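Local coordinates for protein HOBA (Helicobacter pylori, PDB 2UVP) that is required for initiating DNA replication and increases binding of the initiator DnaA to the oriC region, at residues A[44-49]-A[170-175]; A[49-54]-A[177-182]; A[69-74]-A[119-124]; A[107-110]-A[115-118]; A[152-155]-A[160-163]. One frame throughout, in Å; residues are numbered along the deposited sequence.

Contact 1: A[44-49]-A[170-175]; sequences AQTISH and KLFENA
Thr46 and Phe172 meet across two helices, 39-51 and 161-180, whose short segments here run at 49° to each other with their axes 10.4 Å apart at closest approach. The Thr46 methyl does the touching: CG2 lies 3.6 Å from CE1 of the Phe172 ring, and the two side chains cross at about a right angle. With CG anti to the backbone N (chi1 173°), the phenyl group leans out from its helix toward the threonine. The hydroxyl of Thr46 is turned to its own helix instead, where OG1 is hydrogen-bonded to Leu42 O. The next residue, Ile47, reaches Ala175, about a turn beyond Phe172 on the other helix: its CD1 sits 3.7 Å from Ala175 CB and as close to the backbone, 3.6 Å from Ala175 C.

All four of these residues are buried. The far side of 170-175 is looser: Asn174 is partly exposed, and an aromatic side chain of a neighbouring subunit packs on it. Asn174 bends back on its own helix, ND2 giving a nearly straight 2.8 Å hydrogen bond to Lys170 O. Helix-on-helix packing beside a central parallel sheet, as here, is typical of three-layer alpha/beta folds.

Contact 2: A[49-54]-A[177-182]; sequences HVLNGG and FSVLYN
Two helix C-termini meet at the surface here, and each is closed by a Schellman motif. Between them Leu51 spreads its two methyl groups over the end of helix 161-180: CD2 lies 3.7 Å from CG2 of Val179, while CD1 lies 3.7 Å from CD2 of Leu180. The leucine thus straddles two successive residues of the other helix, one methyl for each. Leu51 and Leu180 lie alongside one another, pointing opposite ways, whereas Val179 is met at a slant. Leu180 starts out across the line of approach, and its CD2 branch, not the extended CD1, turns to Leu51.

In the first Schellman motif, Gly53 is the C-prime residue with positive phi (88°), and it gives its N to Val50 O at 3.1 Å. The bond that spans more residues runs from Gly54 N to His49 O, 2.9 Å, and this fold of the chain lays Gly54 CA over one face of the His49 ring. In the second motif Asn182 takes the C-prime position, its N bonded to Val179 O at 3.1 Å, with Lys183 N bonded to Ser178 O. Asn182 is also a ligand of a calcium ion seen in a structure of this protein, although the Leu51 packing itself takes no part in that site. Back on helix 161-180, Leu180 CD1 covers one face of the Phe177 ring, offset toward its rim.

Contact 3: A[69-74]-A[119-124]; sequences NYILSN and WHVGKI
Helix segment 69-74 lies against the C-terminal part of strand 116-121, and the nearest alpha carbons, those of Ile71 and Trp119, are 10.3 Å apart, so side chains alone bridge the two backbones. This is the helix-on-sheet layering of an alpha/beta fold, with the strand lying between strands 55-60 and 139-143.

Ile71 supplies the helix side of the contact, and both of its branches are used. CD1 stands over one face of the Trp119 indole, 4.2 Å from the centroid of the six-membered ring and 24° off its normal, a CH-pi contact displaced toward the rim. The other branch, CG2, reaches the far end of the ring at CZ3, 3.8 Å away. A chi1 of 179° swings the indole away from its own backbone N and out to the helix, and the isoleucine comes at it from the opposite direction. Around the same ring, Phe172 packs edge-to-face. Val121, two residues along the strand and on the same side, adds a looser touch, its CG2 lying 4.4 Å from Ile71 CD1.

His120 points its CB away from the helix, to the other side of the sheet. Its ND1 is hydrogen-bonded to Ser59 OG, and its NE2 holds the turn after the strand, with a 2.9 Å bond to Lys123 O that lies in the ring plane of the histidine but reaches the carbonyl from above its plane.

Contact 4: A[107-110]-A[115-118]; sequences ATIE and NPMF
Ile109 faces Pro116 and Phe118 across the short connection from helix 102-112 to strand 116-121, so the contact is that of a helix folded back on the strand that follows it in an alpha/beta sheet. The first shell is made of few atoms. CG2 of the isoleucine lies 4.1 Å from CZ, the far carbon of the Phe118 ring, and CD1 of the same residue is also 4.1 Å from that CZ. The para carbon of the phenyl ring therefore rests against both ends of the branched side chain, which comes to it from the opposite direction. The same CG2 meets the proline ring as well, 4.3 Å from Pro116 CG. These are relaxed van der Waals distances, and no hydrogen bond passes between the two segments.

The isoleucine can serve both partners because CG2 is anti to its backbone N while CG1 stands beside that N (chi1 -68°), opening the two branches toward the strand. On the strand, Pro116 and Phe118 are two residues apart and lean to the same side, while Met117 between them turns to the other, where it packs on Thr46 and His49.

Further out, Phe91 touches both Ile109 and Phe118, its ring inclined at about 45° to the Phe118 ring. Ile132 and Leu133 of helix 127-133 and Ile137 pack against Phe118 too. The strand is held by its neighbours: Met117 pairs through its backbone with Ser55 and Leu57, and Phe118 with Pro138 and Phe140. Next to Ile109, Thr108 OG1 is hydrogen-bonded to Leu104 O and to the backbone of a neighbouring subunit.

Contact 5: A[152-155]-A[160-163]; sequences LLLK and LLDY
Leu161 lays its CD1 methyl against the start of the Leu154 side chain, CD1 to CB 4.0 Å, and this one methyl carries the contact. The same CD1 is also 4.0 Å from Lys155 O, so it sits over both the side-chain root of one residue and the backbone of the next. Turned opposite its own amide nitrogen (chi1 177°), the branched end of Leu161 reaches out from the first turn of helix 161-180 toward the chain leaving strand 152-153. The backbones come closest between Lys155 and Leu161, whose CA atoms are 7.1 Å apart.

Both leucines are buried. Leu154 packs further on Trp142 and Phe144 and on Leu165 and Leu168 of the same long helix, while Leu161 also touches Phe144 and Arg64. Lys155 is different: its side chain is exposed and runs off from the helix. Leu160 holds the N-cap position, and its backbone N is hydrogen-bonded to Asp158 OD1 in the connecting loop. The short connection from strand to helix is thus closed by apolar packing, the way the outermost strand of the parallel sheet within this chain hands on to the following helix in an alpha/beta fold.

How the contacts relate
Contacts 1 and 2 both join helices 39-51 and 161-180, share His49, and have centres about 8 Å apart; they touch where Ile47 meets Val179. Contacts 3 and 4 use successive parts of strand 116-121, in the middle of the five-stranded parallel sheet, with centres about 17 Å apart. Contact 5 lies at strand 152-153, the outermost of the sheet within this chain, about 27 Å from contact 4 between centres, and shares helix 161-180 with contacts 1 and 2. Along the chain, contacts 4, 3 and 5 close in turn within the span bridged by contacts 1 and 2. The long C-terminal helix thus ties this outer strand to an early helix of the chain.

Contact 1: A[44-49]-A[170-175]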
# COMPACT_ATOMS: atom_id res chain seq x y z
N ALA A 44 18.64 -12.13 -22.20
CA ALA A 44 18.21 -13.32 -22.96
C ALA A 44 17.70 -14.41 -22.01
O ALA A 44 16.65 -15.00 -22.24
CB ALA A 44 19.35 -13.85 -23.82
N GLN A 45 18.46 -14.65 -20.95
CA GLN A 45 18.13 -15.71 -19.99
C GLN A 45 16.82 -15.42 -19.28
O GLN A 45 16.00 -16.32 -19.06
CB GLN A 45 19.24 -15.86 -18.96
CG GLN A 45 20.54 -16.35 -19.59
CD GLN A 45 21.67 -16.52 -18.60
OE1 GLN A 45 21.56 -16.16 -17.43
NE2 GLN A 45 22.79 -17.08 -19.08
N THR A 46 16.59 -14.15 -18.98
CA THR A 46 15.32 -13.73 -18.37
C THR A 46 14.14 -13.90 -19.33
O THR A 46 13.07 -14.36 -18.93
CB THR A 46 15.44 -12.29 -17.86
OG1 THR A 46 16.56 -12.20 -16.97
CG2 THR A 46 14.16 -11.86 -17.08
N ILE A 47 14.33 -13.54 -20.60
CA ILE A 47 13.32 -13.76 -21.63
C ILE A 47 12.99 -15.26 -21.77
O ILE A 47 11.81 -15.63 -21.80
CB ILE A 47 13.73 -13.19 -22.99
CG1 ILE A 47 13.73 -11.65 -22.91
CG2 ILE A 47 12.75 -13.66 -24.07
CD1 ILE A 47 14.43 -10.97 -24.09
N SER A 48 14.02 -16.10 -21.82
CA SER A 48 13.81 -17.56 -21.88
C SER A 48 12.98 -18.06 -20.70
O SER A 48 12.10 -18.91 -20.87
CB SER A 48 15.14 -18.29 -21.93
OG SER A 48 15.68 -18.14 -23.24
N HIS A 49 13.29 -17.53 -19.51
CA HIS A 49 12.55 -17.88 -18.30
C HIS A 49 11.09 -17.54 -18.45
O HIS A 49 10.20 -18.36 -18.19
CB HIS A 49 13.15 -17.17 -17.10
CG HIS A 49 12.51 -17.56 -15.80
ND1 HIS A 49 11.61 -16.75 -15.13
CD2 HIS A 49 12.66 -18.66 -15.04
CE1 HIS A 49 11.24 -17.35 -14.01
NE2 HIS A 49 11.84 -18.52 -13.95
N LYS A 170 13.53 -0.28 -20.55
CA LYS A 170 12.98 -0.13 -21.88
C LYS A 170 13.70 -1.08 -22.84
O LYS A 170 13.07 -1.63 -23.76
CB LYS A 170 13.07 1.32 -22.33
CG LYS A 170 12.03 2.23 -21.60
CD LYS A 170 12.32 3.70 -21.84
CE LYS A 170 11.33 4.63 -21.07
NZ LYS A 170 9.88 4.33 -21.41
N LEU A 171 14.99 -1.30 -22.60
CA LEU A 171 15.74 -2.27 -23.39
C LEU A 171 15.16 -3.68 -23.14
O LEU A 171 14.87 -4.43 -24.10
CB LEU A 171 17.22 -2.25 -23.01
CG LEU A 171 18.10 -3.31 -23.67
CD1 LEU A 171 18.13 -3.11 -25.20
CD2 LEU A 171 19.52 -3.22 -23.07
N PHE A 172 14.99 -4.03 -21.86
CA PHE A 172 14.42 -5.31 -21.50
C PHE A 172 13.05 -5.55 -22.13
O PHE A 172 12.82 -6.59 -22.74
CB PHE A 172 14.34 -5.50 -19.98
CG PHE A 172 13.59 -6.72 -19.59
CD1 PHE A 172 14.20 -7.97 -19.68
CD2 PHE A 172 12.25 -6.65 -19.20
CE1 PHE A 172 13.50 -9.14 -19.36
CE2 PHE A 172 11.54 -7.82 -18.88
CZ PHE A 172 12.19 -9.07 -18.94
N GLU A 173 12.13 -4.59 -22.01
CA GLU A 173 10.77 -4.80 -22.53
C GLU A 173 10.73 -4.88 -24.07
O GLU A 173 9.94 -5.64 -24.64
CB GLU A 173 9.80 -3.73 -22.00
CG GLU A 173 10.07 -2.36 -22.55
CD GLU A 173 8.97 -1.35 -22.22
OE1 GLU A 173 7.77 -1.73 -22.12
OE2 GLU A 173 9.33 -0.16 -22.11
N ASN A 174 11.58 -4.11 -24.74
CA ASN A 174 11.67 -4.21 -26.21
C ASN A 174 12.24 -5.56 -26.63
O ASN A 174 11.75 -6.17 -27.58
CB ASN A 174 12.50 -3.08 -26.76
CG ASN A 174 11.68 -1.86 -27.03
OD1 ASN A 174 11.17 -1.67 -28.16
ND2 ASN A 174 11.52 -1.03 -26.00
N ALA A 175 13.25 -6.02 -25.90
CA ALA A 175 13.86 -7.32 -26.17
C ALA A 175 12.84 -8.41 -25.97
O ALA A 175 12.65 -9.24 -26.85
CB ALA A 175 15.05 -7.54 -25.29

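Contact 2: A[49-54]-A[177-182]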
# COMPACT_ATOMS: atom_id res chain seq x y z
N HIS A 49 13.29 -17.53 -19.51
CA HIS A 49 12.55 -17.88 -18.30
C HIS A 49 11.09 -17.54 -18.45
O HIS A 49 10.20 -18.36 -18.19
CB HIS A 49 13.15 -17.17 -17.10
CG HIS A 49 12.51 -17.56 -15.80
ND1 HIS A 49 11.61 -16.75 -15.13
CD2 HIS A 49 12.66 -18.66 -15.04
CE1 HIS A 49 11.24 -17.35 -14.01
NE2 HIS A 49 11.84 -18.52 -13.95
N VAL A 50 10.82 -16.31 -18.91
CA VAL A 50 9.45 -15.89 -19.17
C VAL A 50 8.77 -16.80 -20.19
O VAL A 50 7.65 -17.25 -19.97
CB VAL A 50 9.39 -14.41 -19.60
CG1 VAL A 50 8.00 -14.03 -20.12
CG2 VAL A 50 9.83 -13.51 -18.43
N LEU A 51 9.47 -17.13 -21.28
CA LEU A 51 8.91 -17.99 -22.32
C LEU A 51 8.59 -19.38 -21.82
O LEU A 51 7.70 -20.05 -22.35
CB LEU A 51 9.90 -18.12 -23.48
CG LEU A 51 9.76 -17.11 -24.62
CD1 LEU A 51 9.38 -15.68 -24.20
CD2 LEU A 51 11.04 -17.13 -25.44
N ASN A 52 9.36 -19.83 -20.84
CA ASN A 52 9.21 -21.15 -20.27
C ASN A 52 8.12 -21.24 -19.20
O ASN A 52 7.95 -22.29 -18.57
CB ASN A 52 10.55 -21.60 -19.70
CG ASN A 52 11.52 -22.08 -20.77
OD1 ASN A 52 11.11 -22.44 -21.87
ND2 ASN A 52 12.81 -22.10 -20.44
N GLY A 53 7.36 -20.15 -19.03
CA GLY A 53 6.29 -20.08 -18.03
C GLY A 53 6.74 -19.64 -16.66
O GLY A 53 5.97 -19.73 -15.67
N GLY A 54 7.97 -19.15 -16.57
CA GLY A 54 8.54 -18.70 -15.30
C GLY A 54 7.90 -17.43 -14.74
O GLY A 54 7.37 -16.61 -15.48
N PHE A 177 9.44 -8.33 -26.03
CA PHE A 177 8.35 -8.34 -27.00
C PHE A 177 8.85 -8.57 -28.41
O PHE A 177 8.14 -9.17 -29.24
CB PHE A 177 7.48 -7.09 -26.87
CG PHE A 177 6.52 -7.18 -25.74
CD1 PHE A 177 6.92 -6.87 -24.45
CD2 PHE A 177 5.23 -7.65 -25.96
CE1 PHE A 177 6.05 -6.99 -23.39
CE2 PHE A 177 4.34 -7.79 -24.90
CZ PHE A 177 4.75 -7.46 -23.61
N SER A 178 10.07 -8.14 -28.67
CA SER A 178 10.72 -8.50 -29.92
C SER A 178 10.77 -10.01 -30.10
O SER A 178 10.50 -10.50 -31.20
CB SER A 178 12.11 -7.88 -30.04
OG SER A 178 11.98 -6.50 -30.31
N VAL A 179 11.09 -10.76 -29.05
CA VAL A 179 11.05 -12.22 -29.22
C VAL A 179 9.63 -12.79 -29.18
O VAL A 179 9.30 -13.67 -29.98
CB VAL A 179 12.14 -13.05 -28.42
CG1 VAL A 179 13.21 -12.17 -27.75
CG2 VAL A 179 11.55 -14.07 -27.49
N LEU A 180 8.77 -12.24 -28.33
CA LEU A 180 7.37 -12.69 -28.29
C LEU A 180 6.63 -12.48 -29.61
O LEU A 180 5.83 -13.32 -30.03
CB LEU A 180 6.61 -12.00 -27.15
CG LEU A 180 6.90 -12.56 -25.76
CD1 LEU A 180 6.24 -11.68 -24.69
CD2 LEU A 180 6.41 -14.00 -25.64
N TYR A 181 6.89 -11.35 -30.26
CA TYR A 181 6.21 -11.04 -31.51
C TYR A 181 7.05 -11.50 -32.71
O TYR A 181 6.99 -10.91 -33.78
CB TYR A 181 5.86 -9.55 -31.59
CG TYR A 181 4.84 -9.10 -30.54
CD1 TYR A 181 4.05 -10.02 -29.85
CD2 TYR A 181 4.66 -7.74 -30.25
CE1 TYR A 181 3.12 -9.61 -28.88
CE2 TYR A 181 3.72 -7.31 -29.29
CZ TYR A 181 2.96 -8.25 -28.62
OH TYR A 181 2.02 -7.85 -27.67
N ASN A 182 7.84 -12.55 -32.49
CA ASN A 182 8.76 -13.15 -33.47
C ASN A 182 9.48 -12.19 -34.45
O ASN A 182 9.49 -12.40 -35.66
CB ASN A 182 8.11 -14.34 -34.20
CG ASN A 182 6.69 -14.06 -34.65
OD1 ASN A 182 6.40 -13.03 -35.26
ND2 ASN A 182 5.79 -15.00 -34.38

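Contact 3: A[69-74]-A[119-124]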
# COMPACT_ATOMS: atom_id res chain seq x y z
N ASN A 69 7.74 -0.18 -8.68
CA ASN A 69 6.41 0.22 -9.16
C ASN A 69 6.39 0.37 -10.68
O ASN A 69 5.47 -0.13 -11.36
CB ASN A 69 6.03 1.52 -8.43
CG ASN A 69 4.62 1.99 -8.73
OD1 ASN A 69 4.12 1.86 -9.83
ND2 ASN A 69 3.99 2.59 -7.71
N TYR A 70 7.42 1.01 -11.21
CA TYR A 70 7.56 1.21 -12.66
C TYR A 70 7.62 -0.13 -13.39
O TYR A 70 6.95 -0.31 -14.41
CB TYR A 70 8.84 1.98 -12.92
CG TYR A 70 9.05 2.37 -14.37
CD1 TYR A 70 8.46 3.50 -14.90
CD2 TYR A 70 9.89 1.60 -15.19
CE1 TYR A 70 8.69 3.87 -16.24
CE2 TYR A 70 10.12 1.96 -16.53
CZ TYR A 70 9.52 3.10 -17.04
OH TYR A 70 9.72 3.51 -18.35
N ILE A 71 8.39 -1.08 -12.87
CA ILE A 71 8.48 -2.40 -13.52
C ILE A 71 7.10 -3.08 -13.58
O ILE A 71 6.66 -3.55 -14.63
CB ILE A 71 9.52 -3.28 -12.79
CG1 ILE A 71 10.94 -2.73 -13.06
CG2 ILE A 71 9.42 -4.75 -13.23
CD1 ILE A 71 12.01 -3.36 -12.16
N LEU A 72 6.44 -3.13 -12.43
CA LEU A 72 5.13 -3.78 -12.36
C LEU A 72 4.11 -3.13 -13.29
O LEU A 72 3.40 -3.82 -14.01
CB LEU A 72 4.63 -3.75 -10.91
CG LEU A 72 5.15 -4.76 -9.87
CD1 LEU A 72 6.46 -5.42 -10.18
CD2 LEU A 72 5.20 -4.06 -8.51
N SER A 73 4.04 -1.80 -13.29
CA SER A 73 3.01 -1.14 -14.09
C SER A 73 3.32 -1.18 -15.57
O SER A 73 2.40 -1.19 -16.39
CB SER A 73 2.76 0.32 -13.67
OG SER A 73 3.93 1.09 -13.75
N ASN A 74 4.60 -1.18 -15.93
CA ASN A 74 4.93 -1.28 -17.35
C ASN A 74 4.77 -2.69 -17.90
O ASN A 74 4.33 -2.85 -19.05
CB ASN A 74 6.34 -0.75 -17.67
CG ASN A 74 6.40 0.76 -17.68
OD1 ASN A 74 6.38 1.41 -16.62
ND2 ASN A 74 6.45 1.34 -18.86
N TRP A 119 14.22 -10.98 -9.46
CA TRP A 119 14.76 -9.81 -10.18
C TRP A 119 14.94 -8.74 -9.13
O TRP A 119 13.95 -8.24 -8.58
CB TRP A 119 13.78 -9.35 -11.24
CG TRP A 119 14.17 -8.14 -12.04
CD1 TRP A 119 15.27 -7.32 -11.88
CD2 TRP A 119 13.43 -7.61 -13.14
NE1 TRP A 119 15.24 -6.31 -12.83
CE2 TRP A 119 14.12 -6.46 -13.60
CE3 TRP A 119 12.23 -7.99 -13.76
CZ2 TRP A 119 13.66 -5.72 -14.69
CZ3 TRP A 119 11.78 -7.25 -14.83
CH2 TRP A 119 12.50 -6.12 -15.29
N HIS A 120 16.18 -8.41 -8.81
CA HIS A 120 16.40 -7.45 -7.72
C HIS A 120 17.15 -6.26 -8.25
O HIS A 120 18.10 -6.42 -9.03
CB HIS A 120 17.15 -8.07 -6.54
CG HIS A 120 17.45 -7.09 -5.46
ND1 HIS A 120 16.49 -6.65 -4.56
CD2 HIS A 120 18.57 -6.36 -5.19
CE1 HIS A 120 17.03 -5.75 -3.76
NE2 HIS A 120 18.27 -5.53 -4.15
N VAL A 121 16.75 -5.07 -7.81
CA VAL A 121 17.42 -3.83 -8.19
C VAL A 121 17.95 -3.06 -6.99
O VAL A 121 17.18 -2.65 -6.12
CB VAL A 121 16.47 -2.90 -8.98
CG1 VAL A 121 17.24 -1.65 -9.45
CG2 VAL A 121 15.87 -3.67 -10.15
N GLY A 122 19.27 -2.86 -6.97
CA GLY A 122 19.87 -1.93 -6.04
C GLY A 122 20.58 -2.64 -4.90
O GLY A 122 21.02 -3.80 -5.04
N LYS A 123 20.70 -1.92 -3.80
CA LYS A 123 21.36 -2.43 -2.59
C LYS A 123 20.62 -3.63 -2.03
O LYS A 123 19.37 -3.70 -2.13
CB LYS A 123 21.41 -1.35 -1.52
CG LYS A 123 22.26 -0.15 -1.89
CD LYS A 123 22.42 0.81 -0.72
CE LYS A 123 21.11 1.47 -0.33
NZ LYS A 123 21.29 2.66 0.57
N ILE A 124 21.38 -4.54 -1.43
CA ILE A 124 20.80 -5.68 -0.71
C ILE A 124 20.83 -5.31 0.78
O ILE A 124 21.88 -5.37 1.43
CB ILE A 124 21.56 -6.99 -1.02
CG1 ILE A 124 21.52 -7.28 -2.52
CG2 ILE A 124 20.95 -8.14 -0.20
CD1 ILE A 124 22.44 -8.38 -3.03

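Contact 4: A[107-110]-A[115-118]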
# COMPACT_ATOMS: atom_id res chain seq x y z
N ALA A 107 12.18 -21.84 1.46
CA ALA A 107 11.40 -23.06 1.37
C ALA A 107 9.96 -22.75 0.99
O ALA A 107 9.35 -23.46 0.17
CB ALA A 107 11.46 -23.81 2.70
N THR A 108 9.40 -21.69 1.57
CA THR A 108 8.02 -21.32 1.28
C THR A 108 7.90 -20.85 -0.17
O THR A 108 6.95 -21.20 -0.86
CB THR A 108 7.46 -20.29 2.29
OG1 THR A 108 7.49 -20.86 3.62
CG2 THR A 108 6.02 -19.90 1.93
N ILE A 109 8.88 -20.09 -0.63
CA ILE A 109 8.89 -19.64 -2.03
C ILE A 109 8.96 -20.83 -3.01
O ILE A 109 8.19 -20.92 -3.97
CB ILE A 109 10.03 -18.62 -2.27
CG1 ILE A 109 9.74 -17.33 -1.50
CG2 ILE A 109 10.26 -18.33 -3.76
CD1 ILE A 109 10.94 -16.47 -1.27
N GLU A 110 9.89 -21.75 -2.75
CA GLU A 110 10.07 -22.92 -3.59
C GLU A 110 8.80 -23.78 -3.64
O GLU A 110 8.47 -24.32 -4.70
CB GLU A 110 11.29 -23.74 -3.14
CG GLU A 110 12.61 -22.99 -3.27
CD GLU A 110 13.81 -23.74 -2.68
OE1 GLU A 110 14.79 -23.94 -3.43
OE2 GLU A 110 13.80 -24.12 -1.48
N ASN A 115 8.00 -21.90 -10.74
CA ASN A 115 9.29 -21.63 -11.40
C ASN A 115 9.67 -20.16 -11.23
O ASN A 115 9.60 -19.40 -12.19
CB ASN A 115 9.16 -22.01 -12.89
CG ASN A 115 10.47 -21.87 -13.68
OD1 ASN A 115 11.56 -21.84 -13.11
ND2 ASN A 115 10.34 -21.80 -14.99
N PRO A 116 10.09 -19.76 -10.01
CA PRO A 116 10.38 -18.34 -9.78
C PRO A 116 11.78 -17.94 -10.24
O PRO A 116 12.68 -18.76 -10.29
CB PRO A 116 10.29 -18.22 -8.27
CG PRO A 116 10.85 -19.57 -7.79
CD PRO A 116 10.30 -20.56 -8.78
N MET A 117 11.93 -16.65 -10.56
CA MET A 117 13.24 -16.05 -10.78
C MET A 117 13.20 -14.72 -10.03
O MET A 117 12.20 -14.00 -10.12
CB MET A 117 13.50 -15.82 -12.28
CG MET A 117 14.71 -14.92 -12.55
SD MET A 117 15.01 -14.56 -14.29
CE MET A 117 15.84 -16.06 -14.80
N PHE A 118 14.26 -14.43 -9.28
CA PHE A 118 14.34 -13.19 -8.51
C PHE A 118 14.92 -12.10 -9.37
O PHE A 118 16.01 -12.26 -9.92
CB PHE A 118 15.21 -13.35 -7.27
CG PHE A 118 14.65 -14.29 -6.26
CD1 PHE A 118 13.52 -13.96 -5.52
CD2 PHE A 118 15.27 -15.51 -6.04
CE1 PHE A 118 13.01 -14.85 -4.56
CE2 PHE A 118 14.76 -16.41 -5.09
CZ PHE A 118 13.63 -16.08 -4.35

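Contact 5: A[152-155]-A[160-163]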
# COMPACT_ATOMS: atom_id res chain seq x y z
N LEU A 152 24.04 -7.50 -13.76
CA LEU A 152 24.07 -6.23 -14.47
C LEU A 152 24.57 -5.22 -13.45
O LEU A 152 23.98 -5.05 -12.38
CB LEU A 152 22.66 -5.91 -15.00
CG LEU A 152 22.19 -4.66 -15.74
CD1 LEU A 152 23.24 -3.89 -16.53
CD2 LEU A 152 21.03 -5.10 -16.65
N LEU A 153 25.69 -4.58 -13.77
CA LEU A 153 26.35 -3.69 -12.83
C LEU A 153 25.95 -2.24 -13.04
O LEU A 153 25.96 -1.75 -14.18
CB LEU A 153 27.86 -3.82 -12.99
CG LEU A 153 28.50 -4.95 -12.18
CD1 LEU A 153 29.98 -5.10 -12.60
CD2 LEU A 153 28.35 -4.67 -10.69
N LEU A 154 25.59 -1.58 -11.94
CA LEU A 154 25.21 -0.15 -11.93
C LEU A 154 26.16 0.59 -10.99
O LEU A 154 26.72 -0.02 -10.09
CB LEU A 154 23.78 0.03 -11.41
CG LEU A 154 22.59 -0.78 -11.94
CD1 LEU A 154 21.43 -0.73 -10.93
CD2 LEU A 154 22.11 -0.29 -13.29
N LYS A 155 26.29 1.89 -11.18
CA LYS A 155 27.09 2.72 -10.28
C LYS A 155 26.18 3.46 -9.29
O LYS A 155 25.33 4.26 -9.68
CB LYS A 155 27.97 3.68 -11.10
CG LYS A 155 28.99 2.93 -11.96
CD LYS A 155 29.72 3.79 -12.98
CE LYS A 155 28.91 3.90 -14.27
NZ LYS A 155 29.78 4.02 -15.47
N LEU A 160 23.23 10.08 -12.97
CA LEU A 160 22.30 9.67 -14.05
C LEU A 160 21.65 8.30 -13.86
O LEU A 160 20.92 7.83 -14.74
CB LEU A 160 22.97 9.79 -15.44
CG LEU A 160 23.50 11.19 -15.78
CD1 LEU A 160 24.21 11.13 -17.15
CD2 LEU A 160 22.39 12.25 -15.83
N LEU A 161 21.88 7.69 -12.68
CA LEU A 161 21.36 6.36 -12.39
C LEU A 161 19.88 6.22 -12.73
O LEU A 161 19.48 5.23 -13.35
CB LEU A 161 21.60 6.00 -10.92
CG LEU A 161 21.01 4.63 -10.55
CD1 LEU A 161 21.74 3.48 -11.29
CD2 LEU A 161 21.04 4.45 -9.03
N ASP A 162 19.07 7.17 -12.28
CA ASP A 162 17.61 7.04 -12.47
C ASP A 162 17.25 6.91 -13.96
O ASP A 162 16.41 6.09 -14.33
CB ASP A 162 16.89 8.22 -11.82
CG ASP A 162 17.08 8.25 -10.30
OD1 ASP A 162 17.50 7.22 -9.71
OD2 ASP A 162 16.81 9.31 -9.70
N TYR A 163 17.88 7.70 -14.82
CA TYR A 163 17.65 7.56 -16.26
C TYR A 163 18.11 6.20 -16.79
O TYR A 163 17.43 5.58 -17.63
CB TYR A 163 18.44 8.63 -17.01
CG TYR A 163 18.14 10.07 -16.64
CD1 TYR A 163 17.02 10.72 -17.16
CD2 TYR A 163 19.01 10.79 -15.83
CE1 TYR A 163 16.76 12.07 -16.88
CE2 TYR A 163 18.76 12.14 -15.53
CZ TYR A 163 17.64 12.77 -16.06
OH TYR A 163 17.43 14.11 -15.80